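Local coordinates for protein hypothetical oxidoreductase ycnD (Bacillus subtilis, PDB 1ZCH) that uses NADH or NADPH to reduce FMN, and also reduces nitroaromatic compounds, quinones, chromates and azo dyes, at residues A[29-34]-A[46-51]; A[61-66]-A[143-148]; A[76-81]-A[136-141]; A[109-114]-A[156-161]. One frame throughout, in Å; residues are numbered along the deposited sequence.

Contact 1. Residues A[29-34]-A[46-51]; sequences QIIEAV and VTVITV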
# COMPACT_ATOMS: atom_id res chain seq x y z
N GLN A 29 -1.33 18.55 6.85
CA GLN A 29 -2.60 17.95 6.44
C GLN A 29 -2.36 16.61 5.75
O GLN A 29 -3.09 15.65 5.98
CB GLN A 29 -3.35 18.89 5.50
CG GLN A 29 -3.86 20.15 6.16
CD GLN A 29 -4.55 21.08 5.19
OE1 GLN A 29 -5.57 20.74 4.60
NE2 GLN A 29 -3.99 22.27 5.01
N ILE A 30 -1.34 16.56 4.90
CA ILE A 30 -1.00 15.33 4.19
C ILE A 30 -0.62 14.26 5.20
O ILE A 30 -1.05 13.11 5.11
CB ILE A 30 0.16 15.59 3.21
CG1 ILE A 30 -0.32 16.53 2.09
CG2 ILE A 30 0.70 14.27 2.64
CD1 ILE A 30 0.79 17.04 1.19
N ILE A 31 0.19 14.64 6.19
CA ILE A 31 0.62 13.70 7.22
C ILE A 31 -0.55 13.26 8.09
O ILE A 31 -0.64 12.08 8.46
CB ILE A 31 1.72 14.32 8.11
CG1 ILE A 31 2.98 14.58 7.26
CG2 ILE A 31 2.04 13.39 9.28
CD1 ILE A 31 3.56 13.34 6.60
N GLU A 32 -1.46 14.18 8.40
CA GLU A 32 -2.62 13.83 9.21
C GLU A 32 -3.46 12.80 8.47
O GLU A 32 -3.99 11.87 9.06
CB GLU A 32 -3.48 15.07 9.48
CG GLU A 32 -2.84 16.12 10.37
CD GLU A 32 -3.68 17.39 10.46
OE1 GLU A 32 -4.90 17.28 10.71
OE2 GLU A 32 -3.11 18.49 10.27
N ALA A 33 -3.58 12.99 7.16
CA ALA A 33 -4.36 12.07 6.34
C ALA A 33 -3.70 10.69 6.39
O ALA A 33 -4.39 9.67 6.55
CB ALA A 33 -4.41 12.57 4.90
N VAL A 34 -2.38 10.66 6.26
CA VAL A 34 -1.63 9.41 6.30
C VAL A 34 -1.85 8.69 7.63
O VAL A 34 -2.19 7.51 7.67
CB VAL A 34 -0.11 9.66 6.13
CG1 VAL A 34 0.68 8.40 6.45
CG2 VAL A 34 0.19 10.09 4.69
N VAL A 46 4.49 2.11 9.46
CA VAL A 46 5.09 2.93 8.42
C VAL A 46 5.61 4.23 9.03
O VAL A 46 5.01 4.79 9.95
CB VAL A 46 4.07 3.24 7.28
CG1 VAL A 46 2.82 3.89 7.84
CG2 VAL A 46 4.72 4.15 6.23
N THR A 47 6.76 4.68 8.54
CA THR A 47 7.35 5.93 9.00
C THR A 47 7.60 6.78 7.77
O THR A 47 7.97 6.27 6.71
CB THR A 47 8.68 5.68 9.75
OG1 THR A 47 8.38 5.12 11.04
CG2 THR A 47 9.46 6.98 9.93
N VAL A 48 7.37 8.08 7.91
CA VAL A 48 7.58 9.01 6.81
C VAL A 48 8.68 9.99 7.17
O VAL A 48 8.58 10.69 8.17
CB VAL A 48 6.30 9.82 6.49
CG1 VAL A 48 6.56 10.75 5.31
CG2 VAL A 48 5.14 8.88 6.19
N ILE A 49 9.74 10.01 6.37
CA ILE A 49 10.83 10.95 6.61
C ILE A 49 10.61 12.09 5.62
O ILE A 49 10.53 11.86 4.41
CB ILE A 49 12.22 10.32 6.31
CG1 ILE A 49 12.40 9.00 7.06
CG2 ILE A 49 13.32 11.31 6.70
CD1 ILE A 49 12.46 9.13 8.57
N THR A 50 10.49 13.31 6.13
CA THR A 50 10.31 14.48 5.27
C THR A 50 11.67 15.10 5.06
O THR A 50 12.35 15.47 6.02
CB THR A 50 9.38 15.53 5.91
OG1 THR A 50 8.07 14.97 6.10
CG2 THR A 50 9.26 16.77 5.02
N VAL A 51 12.09 15.19 3.80
CA VAL A 51 13.38 15.77 3.46
C VAL A 51 13.19 17.02 2.63
O VAL A 51 12.60 16.98 1.55
CB VAL A 51 14.25 14.76 2.66
CG1 VAL A 51 15.57 15.41 2.28
CG2 VAL A 51 14.48 13.50 3.48
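Val48 reaches out from strand 46-51 with both of its methyl groups, and each finds a partner on the helix. CG1 of Val48 lies 4.2 Å from CD1 of Ile31, the two side chains running past one another in opposite directions. Its CG2 comes to 4.5 Å from CG1 of Val34, three residues and nearly one helical turn further along. Ile31 makes its contact with the far end of the longer branch: CG1 stands beside the backbone N (chi1 -64°) and a second bend (chi2 -59°) brings CD1 up to the valine methyl. These branched aliphatic residues suit their places, since a beta-branched valine fits an extended strand and the longer branch of isoleucine lets CD1 reach the valine from the helix. Here helix 24-36 lies over one face of the antiparallel sheet of a nitroreductase-family fold, at strand 46-51, the outermost strand within this chain; Leu77 and Phe79 of the neighbouring strand also touch Val48, while Ala117 and Ala121 of helix 104-127 press on Val34. The sheet does not end there, however, because the second subunit adds a strand parallel to residues 48-50, and Asn182 of that subunit bonds to the O of Val48 and the OG1 of Thr50. Away from the Val48 centre the fit slackens: OG1 of Thr50 stays 4.8 Å from CD1 of Ile31, and CG1 of Val46 5.2 Å from CG1 of Val34. On the helix, Gln29 and Glu32 stand well away from the strand, their polar ends suiting the partly exposed side, while Ile31 and Val34 are buried.

Contact 2. Residues A[61-66]-A[143-148]; sequences SELAGG and QELIEL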
# COMPACT_ATOMS: atom_id res chain seq x y z
N SER A 61 18.41 11.90 -4.64
CA SER A 61 18.16 11.85 -6.07
C SER A 61 19.21 11.01 -6.79
O SER A 61 18.89 10.22 -7.68
CB SER A 61 18.15 13.26 -6.65
OG SER A 61 17.95 13.23 -8.05
N GLU A 62 20.47 11.19 -6.40
CA GLU A 62 21.57 10.45 -7.01
C GLU A 62 21.47 8.96 -6.70
O GLU A 62 21.73 8.12 -7.56
CB GLU A 62 22.91 11.01 -6.52
CG GLU A 62 23.03 12.52 -6.67
CD GLU A 62 24.41 13.05 -6.34
OE1 GLU A 62 24.94 12.70 -5.26
OE2 GLU A 62 24.96 13.81 -7.16
N LEU A 63 21.10 8.64 -5.46
CA LEU A 63 20.97 7.25 -5.05
C LEU A 63 19.77 6.59 -5.74
O LEU A 63 19.72 5.37 -5.87
CB LEU A 63 20.80 7.18 -3.53
CG LEU A 63 22.00 7.61 -2.68
CD1 LEU A 63 21.64 7.60 -1.20
CD2 LEU A 63 23.17 6.67 -2.94
N ALA A 64 18.82 7.41 -6.17
CA ALA A 64 17.62 6.92 -6.84
C ALA A 64 17.77 6.84 -8.36
O ALA A 64 16.79 6.77 -9.09
CB ALA A 64 16.42 7.79 -6.48
N GLY A 65 19.01 6.87 -8.83
CA GLY A 65 19.25 6.80 -10.26
C GLY A 65 19.29 8.15 -10.95
O GLY A 65 19.19 8.24 -12.17
N GLY A 66 19.43 9.20 -10.15
CA GLY A 66 19.48 10.54 -10.71
C GLY A 66 18.22 10.95 -11.44
O GLY A 66 18.20 11.05 -12.67
N GLN A 143 21.28 0.55 1.23
CA GLN A 143 22.26 0.71 2.30
C GLN A 143 22.72 2.16 2.46
O GLN A 143 22.76 2.68 3.57
CB GLN A 143 23.48 -0.19 2.06
CG GLN A 143 24.47 -0.17 3.21
CD GLN A 143 23.80 -0.39 4.55
OE1 GLN A 143 23.16 -1.41 4.78
NE2 GLN A 143 23.94 0.58 5.45
N GLU A 144 23.06 2.80 1.35
CA GLU A 144 23.50 4.20 1.38
C GLU A 144 22.39 5.09 1.94
O GLU A 144 22.65 6.00 2.73
CB GLU A 144 23.85 4.70 -0.03
CG GLU A 144 25.06 4.05 -0.69
CD GLU A 144 24.87 2.59 -1.01
OE1 GLU A 144 23.71 2.16 -1.22
OE2 GLU A 144 25.89 1.86 -1.07
N LEU A 145 21.16 4.84 1.50
CA LEU A 145 20.02 5.62 1.94
C LEU A 145 19.76 5.40 3.43
O LEU A 145 19.46 6.34 4.16
CB LEU A 145 18.78 5.24 1.13
CG LEU A 145 17.52 6.09 1.35
CD1 LEU A 145 17.78 7.54 0.98
CD2 LEU A 145 16.38 5.53 0.49
N ILE A 146 19.88 4.15 3.85
CA ILE A 146 19.68 3.78 5.25
C ILE A 146 20.67 4.54 6.14
O ILE A 146 20.30 5.06 7.19
CB ILE A 146 19.87 2.26 5.44
CG1 ILE A 146 18.63 1.52 4.93
CG2 ILE A 146 20.16 1.93 6.90
CD1 ILE A 146 18.82 0.02 4.77
N GLU A 147 21.92 4.61 5.69
CA GLU A 147 22.96 5.30 6.44
C GLU A 147 22.75 6.81 6.43
O GLU A 147 22.90 7.48 7.45
CB GLU A 147 24.34 4.97 5.85
CG GLU A 147 24.68 3.50 5.94
CD GLU A 147 24.65 3.00 7.37
OE1 GLU A 147 24.31 1.82 7.59
OE2 GLU A 147 24.99 3.79 8.28
N LEU A 148 22.39 7.35 5.27
CA LEU A 148 22.17 8.78 5.12
C LEU A 148 21.06 9.31 6.02
O LEU A 148 21.21 10.37 6.64
CB LEU A 148 21.83 9.11 3.66
CG LEU A 148 21.54 10.58 3.33
CD1 LEU A 148 22.80 11.41 3.54
CD2 LEU A 148 21.07 10.69 1.89
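Leu63 dominates this contact, and its closest partner is not another leucine but the carbon chain of an acid: CD2 of Leu63 lies 3.6 Å from CB of Glu144. The second methyl, CD1, sits 3.8 Å from the same CB, so the forked end straddles the base of the glutamate, the two side chains meeting at a slant. Glu144 bends at its second torsion (chi2 67°), and only its methylenes are spent on the leucine while the residue itself remains exposed. CD1 of Leu63 also lies 3.9 Å from the backbone N of Leu145 and 4.4 Å from CD2 of Leu148. A leucine suits the spot: both methyls rest on the glutamate base, and CD1 also reaches Leu145 and Leu148. Immediately beyond it the chain turns away: the carbonyl O of Leu63 accepts a hydrogen bond from ND2 of Asn141, and Ala64 O accepts one from NE2 of the FMN-binding Gln67. Gly65, with its positive phi, is the C-prime residue of a Schellman motif in which Gly66 N donates to Ser61 O at 2.7 Å and Gly65 N to Glu62 O, a common way for an alpha-helix to end at a glycine.

Contact 3. Residues A[76-81]-A[136-141]; sequences FLLFCA and GAVRGN. With FMN (flavin mononucleotide), chain D.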
# COMPACT_ATOMS: atom_id res chain seq x y z
N PHE A 76 10.62 15.91 -0.51
CA PHE A 76 10.80 14.49 -0.80
C PHE A 76 10.42 13.73 0.47
O PHE A 76 11.03 13.94 1.52
CB PHE A 76 12.25 14.14 -1.15
CG PHE A 76 12.46 12.67 -1.44
CD1 PHE A 76 12.21 12.16 -2.72
CD2 PHE A 76 12.83 11.79 -0.43
CE1 PHE A 76 12.34 10.79 -2.98
CE2 PHE A 76 12.96 10.41 -0.68
CZ PHE A 76 12.71 9.91 -1.96
N LEU A 77 9.42 12.87 0.37
CA LEU A 77 8.98 12.07 1.51
C LEU A 77 9.45 10.64 1.29
O LEU A 77 9.35 10.11 0.18
CB LEU A 77 7.46 12.06 1.63
CG LEU A 77 6.73 13.40 1.77
CD1 LEU A 77 5.23 13.16 1.94
CD2 LEU A 77 7.29 14.17 2.96
N LEU A 78 9.98 10.01 2.33
CA LEU A 78 10.42 8.63 2.22
C LEU A 78 9.52 7.77 3.09
O LEU A 78 9.46 7.95 4.31
CB LEU A 78 11.87 8.46 2.67
CG LEU A 78 12.34 7.00 2.59
CD1 LEU A 78 12.33 6.53 1.15
CD2 LEU A 78 13.74 6.87 3.18
N PHE A 79 8.80 6.84 2.46
CA PHE A 79 7.91 5.94 3.18
C PHE A 79 8.69 4.66 3.48
O PHE A 79 9.18 3.99 2.57
CB PHE A 79 6.67 5.63 2.34
CG PHE A 79 5.74 6.80 2.21
CD1 PHE A 79 4.60 6.89 3.01
CD2 PHE A 79 6.02 7.84 1.31
CE1 PHE A 79 3.75 8.00 2.93
CE2 PHE A 79 5.18 8.95 1.23
CZ PHE A 79 4.05 9.03 2.03
N CYS A 80 8.81 4.34 4.77
CA CYS A 80 9.54 3.16 5.21
C CYS A 80 8.67 2.22 6.02
O CYS A 80 7.81 2.66 6.77
CB CYS A 80 10.72 3.57 6.11
SG CYS A 80 11.82 4.84 5.47
N ALA A 81 8.91 0.92 5.86
CA ALA A 81 8.20 -0.07 6.67
C ALA A 81 8.92 0.13 8.00
O ALA A 81 10.14 0.32 8.02
CB ALA A 81 8.46 -1.47 6.13
N GLY A 136 10.13 4.48 -6.55
CA GLY A 136 10.46 3.14 -6.09
C GLY A 136 11.95 2.87 -6.15
O GLY A 136 12.45 1.92 -5.55
N ALA A 137 12.67 3.72 -6.88
CA ALA A 137 14.11 3.58 -7.05
C ALA A 137 14.91 3.73 -5.75
O ALA A 137 16.12 3.52 -5.74
CB ALA A 137 14.62 4.58 -8.09
N VAL A 138 14.24 4.10 -4.66
CA VAL A 138 14.94 4.22 -3.39
C VAL A 138 15.43 2.84 -2.97
O VAL A 138 16.33 2.72 -2.13
CB VAL A 138 14.03 4.79 -2.27
CG1 VAL A 138 13.64 6.22 -2.60
CG2 VAL A 138 12.79 3.92 -2.10
N ARG A 139 14.85 1.80 -3.55
CA ARG A 139 15.25 0.44 -3.23
C ARG A 139 16.49 -0.00 -4.03
O ARG A 139 16.96 -1.13 -3.86
CB ARG A 139 14.10 -0.54 -3.47
CG ARG A 139 12.86 -0.26 -2.62
CD ARG A 139 12.03 -1.52 -2.39
NE ARG A 139 11.37 -2.02 -3.59
CZ ARG A 139 10.14 -1.67 -3.98
NH1 ARG A 139 9.44 -0.81 -3.26
NH2 ARG A 139 9.61 -2.20 -5.07
N GLY A 140 17.00 0.89 -4.87
CA GLY A 140 18.17 0.57 -5.69
C GLY A 140 19.48 0.60 -4.93
O GLY A 140 20.36 -0.23 -5.17
N ASN A 141 19.62 1.56 -4.02
CA ASN A 141 20.83 1.70 -3.20
C ASN A 141 20.36 1.91 -1.76
O ASN A 141 20.63 2.95 -1.15
CB ASN A 141 21.66 2.90 -3.66
CG ASN A 141 22.31 2.68 -5.01
OD1 ASN A 141 23.19 1.83 -5.16
ND2 ASN A 141 21.87 3.44 -6.01
N1 FMN D . 8.07 7.26 -11.46
C2 FMN D . 9.32 7.72 -11.65
O2 FMN D . 9.57 8.60 -12.43
N3 FMN D . 10.44 7.18 -10.93
C4 FMN D . 10.29 6.16 -9.98
O4 FMN D . 11.27 5.73 -9.40
C4A FMN D . 8.93 5.66 -9.75
N5 FMN D . 8.71 4.66 -8.85
C5A FMN D . 7.40 4.35 -8.52
C6 FMN D . 7.19 3.43 -7.43
C7 FMN D . 5.90 3.10 -7.00
C7M FMN D . 5.73 2.19 -5.81
C8 FMN D . 4.73 3.66 -7.70
C8M FMN D . 3.32 3.37 -7.25
C9 FMN D . 4.91 4.54 -8.81
C9A FMN D . 6.24 4.90 -9.22
N10 FMN D . 6.53 5.87 -10.29
C10 FMN D . 7.81 6.28 -10.53
C1' FMN D . 5.39 6.45 -11.07
C2' FMN D . 4.83 5.46 -12.14
O2' FMN D . 5.71 5.46 -13.27
C3' FMN D . 3.42 5.94 -12.52
O3' FMN D . 2.58 5.87 -11.35
C4' FMN D . 2.80 5.06 -13.63
O4' FMN D . 3.54 5.15 -14.85
C5' FMN D . 1.35 5.49 -13.83
O5' FMN D . 1.32 6.93 -14.45
P FMN D . 0.57 8.01 -13.65
O1P FMN D . -0.86 7.81 -13.77
O2P FMN D . 0.93 9.30 -14.21
O3P FMN D . 0.95 7.96 -12.24
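Val138 is the residue most buried here, and its CG1 methyl serves two partners on strand 76-81. It lies 3.9 Å from CZ of Phe76, arriving at the edge of the ring and in its plane, so that neither ring face is used by the valine. The same CG1 is 4.0 Å from CD1 of Leu78, whose side chain passes the valine in the opposite direction; CG2 of Val138 is only slightly further from that methyl, at 4.2 Å. Phe76 and Leu78 are two residues apart on the strand and so share one side of the sheet. In both, CG stands anti to the backbone N (chi1 180° and 178°), which carries the ring and the methyls to the valine. The compact, branched Val138 fits the notch between a flat ring and a forked leucine.

The valine belongs to a short 3-10 turn, closed by backbone hydrogen bonds from Arg139 N to Gly136 O and from Gly140 N to Ala137 O. Arg139 points elsewhere and forms a salt bridge with Glu105 of the second subunit. At the start of the turn Gly136 meets the flavin: its N donates to N5 of FMN at 2.7 Å, almost straight at 166°. Glycine suits the place because its CA lies 3.5 Å from FMN C6, where a CB would collide with the ring. N5 is the position at which flavins accept hydride, and a backbone donor there would be expected to draw electron density toward it, consistent with easier reduction; the apolar grip on Val138 two residues later probably helps to keep that donor in place.

Contact 4. Residues A[109-114]-A[156-161]; sequences VGAVDA and FPLSGL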
# COMPACT_ATOMS: atom_id res chain seq x y z
N VAL A 109 3.23 -7.04 6.01
CA VAL A 109 2.53 -6.07 6.85
C VAL A 109 3.10 -4.67 6.62
O VAL A 109 2.35 -3.71 6.41
CB VAL A 109 2.66 -6.41 8.36
CG1 VAL A 109 2.15 -5.25 9.22
CG2 VAL A 109 1.85 -7.67 8.67
N GLY A 110 4.42 -4.56 6.65
CA GLY A 110 5.06 -3.27 6.45
C GLY A 110 4.85 -2.68 5.07
O GLY A 110 4.60 -1.47 4.94
N ALA A 111 4.97 -3.51 4.04
CA ALA A 111 4.80 -3.05 2.66
C ALA A 111 3.37 -2.59 2.39
O ALA A 111 3.15 -1.58 1.72
CB ALA A 111 5.20 -4.16 1.68
N VAL A 112 2.39 -3.33 2.91
CA VAL A 112 1.00 -2.95 2.70
C VAL A 112 0.67 -1.67 3.47
O VAL A 112 -0.01 -0.79 2.95
CB VAL A 112 0.03 -4.08 3.14
CG1 VAL A 112 -1.43 -3.60 3.08
CG2 VAL A 112 0.22 -5.29 2.23
N ASP A 113 1.15 -1.57 4.71
CA ASP A 113 0.90 -0.37 5.50
C ASP A 113 1.52 0.83 4.77
O ASP A 113 0.90 1.89 4.68
CB ASP A 113 1.52 -0.50 6.91
CG ASP A 113 0.54 -1.05 7.96
OD1 ASP A 113 -0.53 -1.58 7.60
OD2 ASP A 113 0.86 -0.96 9.16
N ALA A 114 2.73 0.66 4.24
CA ALA A 114 3.41 1.74 3.52
C ALA A 114 2.68 2.12 2.23
O ALA A 114 2.64 3.29 1.87
CB ALA A 114 4.85 1.33 3.21
N PHE A 156 13.04 -0.21 6.84
CA PHE A 156 13.59 -0.29 5.49
C PHE A 156 12.78 0.56 4.52
O PHE A 156 11.56 0.65 4.60
CB PHE A 156 13.71 -1.75 5.02
CG PHE A 156 12.41 -2.47 4.83
CD1 PHE A 156 11.69 -2.34 3.65
CD2 PHE A 156 11.93 -3.33 5.81
CE1 PHE A 156 10.51 -3.07 3.44
CE2 PHE A 156 10.76 -4.06 5.62
CZ PHE A 156 10.05 -3.93 4.43
N PRO A 157 13.48 1.23 3.59
CA PRO A 157 12.83 2.09 2.60
C PRO A 157 12.01 1.31 1.58
O PRO A 157 12.44 0.27 1.08
CB PRO A 157 14.00 2.82 1.96
CG PRO A 157 15.06 1.75 1.94
CD PRO A 157 14.93 1.16 3.34
N LEU A 158 10.82 1.82 1.28
CA LEU A 158 9.96 1.18 0.29
C LEU A 158 9.74 2.09 -0.91
O LEU A 158 9.92 1.68 -2.05
CB LEU A 158 8.63 0.79 0.93
CG LEU A 158 8.76 -0.48 1.78
CD1 LEU A 158 7.54 -0.67 2.65
CD2 LEU A 158 8.97 -1.67 0.85
N SER A 159 9.37 3.34 -0.65
CA SER A 159 9.13 4.27 -1.75
C SER A 159 9.17 5.72 -1.32
O SER A 159 8.76 6.07 -0.22
CB SER A 159 7.78 3.98 -2.41
OG SER A 159 7.53 4.86 -3.50
N GLY A 160 9.69 6.56 -2.21
CA GLY A 160 9.72 7.97 -1.91
C GLY A 160 8.49 8.56 -2.56
O GLY A 160 7.77 7.88 -3.29
N LEU A 161 8.22 9.83 -2.28
CA LEU A 161 7.10 10.52 -2.89
C LEU A 161 7.54 11.96 -3.06
O LEU A 161 7.80 12.66 -2.08
CB LEU A 161 5.84 10.46 -2.02
CG LEU A 161 4.62 11.14 -2.66
CD1 LEU A 161 4.21 10.38 -3.93
CD2 LEU A 161 3.46 11.18 -1.67
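A classic beta bulge in strand 155-164 carries this contact: Leu158 and Ser159 both face Phe79 of the neighbouring strand, and Leu158 of the bulge lies against helix 104-127. Helix 109-114 and strand 156-161 run nearly parallel, at 14° with their axes 9.4 Å apart, a helix laid on a sheet. CD1 of Leu158 does the touching. It is 3.4 Å from CB of Ala114, tighter than usual for two carbons, 3.6 Å from CA of Ala111 and 3.8 Å from O of Gly110. The methyl thus sits over a face of the helix made of small residues, where glycine and alanine leave room for a leucine to reach the helix backbone itself. CG of Leu158 stands beside the backbone N (chi1 -77°), and chi2 167° carries CD1, rather than CD2, out to the helix. The same face is also near the dimer interface: Ala111 packs on Ala111 of the second subunit, and Leu158 on Leu108 of that chain.

Ser159, the other bulge residue, belongs to the FMN pocket. Its OG donates to the O of Gly160, 3.0 Å away, meeting a lone pair in the carbonyl plane; this bond between successive residues occupies the serine proton and probably fixes the side chain's rotation beside the flavin. What joins helix to strand is van der Waals contact without a hydrogen bond between the segments, so its strength rests on close fit and burial, and the bulge probably helps successive residues turn to helix and cofactor, Ser159 also touching Leu118 of that helix.

In the fold
The four contacts gather round one antiparallel sheet of the nitroreductase fold, in strand order 46-51, 75-82, 155-164, 131-135. Contacts 1, 3 and 4 supply its first three strands, joined by backbone bonds such as Ile49 O to Leu78 N. Helix 24-36 belongs to contact 1, helices 54-63 and 142-148 to contact 2, and helix 104-127 to contact 4. Centres of contacts 3 and 4, and of 2 and 3, lie about 8 Å apart, those of 1 and 2 about 20 Å. Along the chain contact 1 closes first, contact 3 is nested within contact 2, and contact 4 crosses both. This interleaving ties distant parts of the chain to one core beside FMN and the second subunit.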